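PDB 4OQ1: cell wall surface anchor family protein from Streptococcus pneumoniae, which is an ancillary pilin, probably attaching the pneumococcal pilus to the cell wall. Local coordinates for residues V54-D59 with S83-S88. The protein carries 3 engineered substitutions. Numbering follows the deposited sequence.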
loop_
_atom_site.group_PDB
_atom_site.type_symbol
_atom_site.label_atom_id
_atom_site.label_comp_id
_atom_site.label_asym_id
_atom_site.label_seq_id
_atom_site.Cartn_x
_atom_site.Cartn_y
_atom_site.Cartn_z
ATOM N N VAL A 54 -24.808 18.700 -20.175
ATOM C CA VAL A 54 -25.702 17.946 -21.038
ATOM C C VAL A 54 -25.818 18.521 -22.469
ATOM O O VAL A 54 -25.470 19.687 -22.748
ATOM C CB VAL A 54 -27.116 17.799 -20.428
ATOM C CG1 VAL A 54 -27.088 17.272 -19.027
ATOM C CG2 VAL A 54 -27.900 19.119 -20.491
ATOM N N TRP A 55 -26.339 17.716 -23.366
ATOM C CA TRP A 55 -26.795 18.193 -24.624
ATOM C C TRP A 55 -28.247 17.951 -24.698
ATOM O O TRP A 55 -28.680 16.805 -24.524
ATOM C CB TRP A 55 -26.131 17.410 -25.734
ATOM C CG TRP A 55 -24.655 17.656 -25.917
ATOM C CD1 TRP A 55 -24.071 18.494 -26.852
ATOM C CD2 TRP A 55 -23.601 17.128 -25.159
ATOM N NE1 TRP A 55 -22.726 18.490 -26.734
ATOM C CE2 TRP A 55 -22.380 17.696 -25.690
ATOM C CE3 TRP A 55 -23.533 16.296 -24.063
ATOM C CZ2 TRP A 55 -21.151 17.356 -25.206
ATOM C CZ3 TRP A 55 -22.299 15.951 -23.540
ATOM C CH2 TRP A 55 -21.116 16.492 -24.118
ATOM N N LYS A 56 -29.008 18.948 -25.089
ATOM C CA LYS A 56 -30.475 18.794 -25.249
ATOM C C LYS A 56 -30.774 18.483 -26.704
ATOM O O LYS A 56 -30.354 19.231 -27.621
ATOM C CB LYS A 56 -31.174 20.101 -24.821
ATOM C CG LYS A 56 -32.730 20.066 -24.894
ATOM C CD LYS A 56 -33.391 21.445 -24.559
ATOM C CE LYS A 56 -34.899 21.313 -24.420
ATOM N NZ LYS A 56 -35.589 20.689 -25.580
ATOM N N LEU A 57 -31.380 17.329 -26.932
ATOM C CA LEU A 57 -31.562 16.812 -28.273
ATOM C C LEU A 57 -32.774 17.478 -28.945
ATOM O O LEU A 57 -33.669 17.848 -28.284
ATOM C CB LEU A 57 -31.714 15.265 -28.309
ATOM C CG LEU A 57 -30.753 14.310 -27.609
ATOM C CD1 LEU A 57 -30.998 12.792 -27.882
ATOM C CD2 LEU A 57 -29.367 14.594 -28.014
ATOM N N ASP A 58 -32.709 17.666 -30.272
ATOM C CA ASP A 58 -33.810 18.189 -31.080
ATOM C C ASP A 58 -34.884 17.148 -31.271
ATOM O O ASP A 58 -34.700 16.005 -30.987
ATOM C CB ASP A 58 -33.297 18.652 -32.444
ATOM C CG ASP A 58 -32.747 17.510 -33.329
ATOM O OD1 ASP A 58 -33.413 16.494 -33.547
ATOM O OD2 ASP A 58 -31.619 17.611 -33.867
ATOM N N ASP A 59 -35.993 17.538 -31.850
ATOM C CA ASP A 59 -37.135 16.640 -32.008
ATOM C C ASP A 59 -36.972 15.491 -32.954
ATOM O O ASP A 59 -37.735 14.559 -32.934
ATOM C CB ASP A 59 -38.322 17.447 -32.447
ATOM C CG ASP A 59 -38.670 18.491 -31.452
ATOM O OD1 ASP A 59 -38.468 18.243 -30.230
ATOM O OD2 ASP A 59 -39.108 19.545 -31.927
ATOM N N SER A 83 -25.939 19.881 -33.763
ATOM C CA SER A 83 -27.279 20.391 -33.797
ATOM C C SER A 83 -27.881 20.572 -32.393
ATOM O O SER A 83 -28.981 21.052 -32.312
ATOM C CB SER A 83 -28.184 19.517 -34.665
ATOM O OG SER A 83 -28.518 18.318 -34.030
ATOM N N PHE A 84 -27.221 20.137 -31.309
ATOM C CA PHE A 84 -27.890 20.044 -30.012
ATOM C C PHE A 84 -27.527 21.293 -29.260
ATOM O O PHE A 84 -26.539 21.920 -29.564
ATOM C CB PHE A 84 -27.436 18.812 -29.188
ATOM C CG PHE A 84 -27.568 17.504 -29.912
ATOM C CD1 PHE A 84 -28.578 17.316 -30.813
ATOM C CD2 PHE A 84 -26.724 16.488 -29.631
ATOM C CE1 PHE A 84 -28.665 16.129 -31.504
ATOM C CE2 PHE A 84 -26.845 15.243 -30.293
ATOM C CZ PHE A 84 -27.774 15.128 -31.268
ATOM N N LYS A 85 -28.334 21.619 -28.262
ATOM C CA LYS A 85 -28.093 22.733 -27.396
ATOM C C LYS A 85 -27.279 22.207 -26.206
ATOM O O LYS A 85 -27.771 21.373 -25.469
ATOM C CB LYS A 85 -29.420 23.340 -26.899
ATOM C CG LYS A 85 -29.289 24.451 -25.856
ATOM C CD LYS A 85 -30.573 24.754 -25.023
ATOM C CE LYS A 85 -30.457 26.139 -24.329
ATOM N NZ LYS A 85 -31.638 26.543 -23.504
ATOM N N LYS A 86 -26.055 22.713 -26.052
ATOM C CA LYS A 86 -25.197 22.340 -24.965
ATOM C C LYS A 86 -25.572 23.150 -23.778
ATOM O O LYS A 86 -25.613 24.389 -23.850
ATOM C CB LYS A 86 -23.748 22.611 -25.312
ATOM C CG LYS A 86 -22.767 22.112 -24.267
ATOM C CD LYS A 86 -22.652 20.580 -24.224
ATOM C CE LYS A 86 -21.883 20.140 -22.975
ATOM N NZ LYS A 86 -20.558 20.845 -22.866
ATOM N N THR A 87 -25.925 22.517 -22.682
ATOM C CA THR A 87 -26.226 23.324 -21.486
ATOM C C THR A 87 -25.671 22.656 -20.226
ATOM O O THR A 87 -24.890 21.679 -20.360
ATOM C CB THR A 87 -27.706 23.701 -21.415
ATOM O OG1 THR A 87 -27.905 24.693 -20.416
ATOM C CG2 THR A 87 -28.616 22.521 -21.159
ATOM N N SER A 88 -26.026 23.178 -19.045
ATOM C CA SER A 88 -25.667 22.524 -17.816
ATOM C C SER A 88 -26.563 22.864 -16.647
ATOM O O SER A 88 -27.256 23.846 -16.678
ATOM C CB SER A 88 -24.203 22.839 -17.556
ATOM O OG SER A 88 -24.111 24.091 -16.920
#
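V54 and K56 each pair with the facing strand through both backbone polar groups, a compact case of an antiparallel ladder meeting the needs of its own amides. V54 N gives its hydrogen to T87 O at 3.0 Å and V54 O takes that of T87 N. Two residues on, K56 N to K85 O is short, at 2.7 Å and nearly straight (174° at the hydrogen). The return bond, from K85 N to K56 O, is longer at 3.2 Å. K85 O also faces W55 CA in a CA-H...O contact. The intervening pair, W55 with K86, is non-hydrogen-bonded here; W55 instead uses its backbone with Y109 of strand 106-110, on its other flank. Across this pair, K86 bends at its second torsion (chi2 71°), bringing CD over the indole's five-membered ring, 3.4 Å from the centroid, while NZ makes an off-centre cation-pi contact with the six-membered ring. L57 CD2 sits over the centre of the F84 ring, 3.5 Å from its centroid, and Y61 meets that ring edge-to-face. Beyond them, S83 OG lies 3.2 Å from D58 OD2, a tentative hydrogen bond because the hydroxyl proton has another acceptor nearby; D58's stronger polar partner is S60 OG, hydrogen-bonded to OD1. The ladder thus satisfies the amides and carbonyls of V54, K56, K85 and T87, whereas the K86 ammonium meets W55 through a less directional attraction.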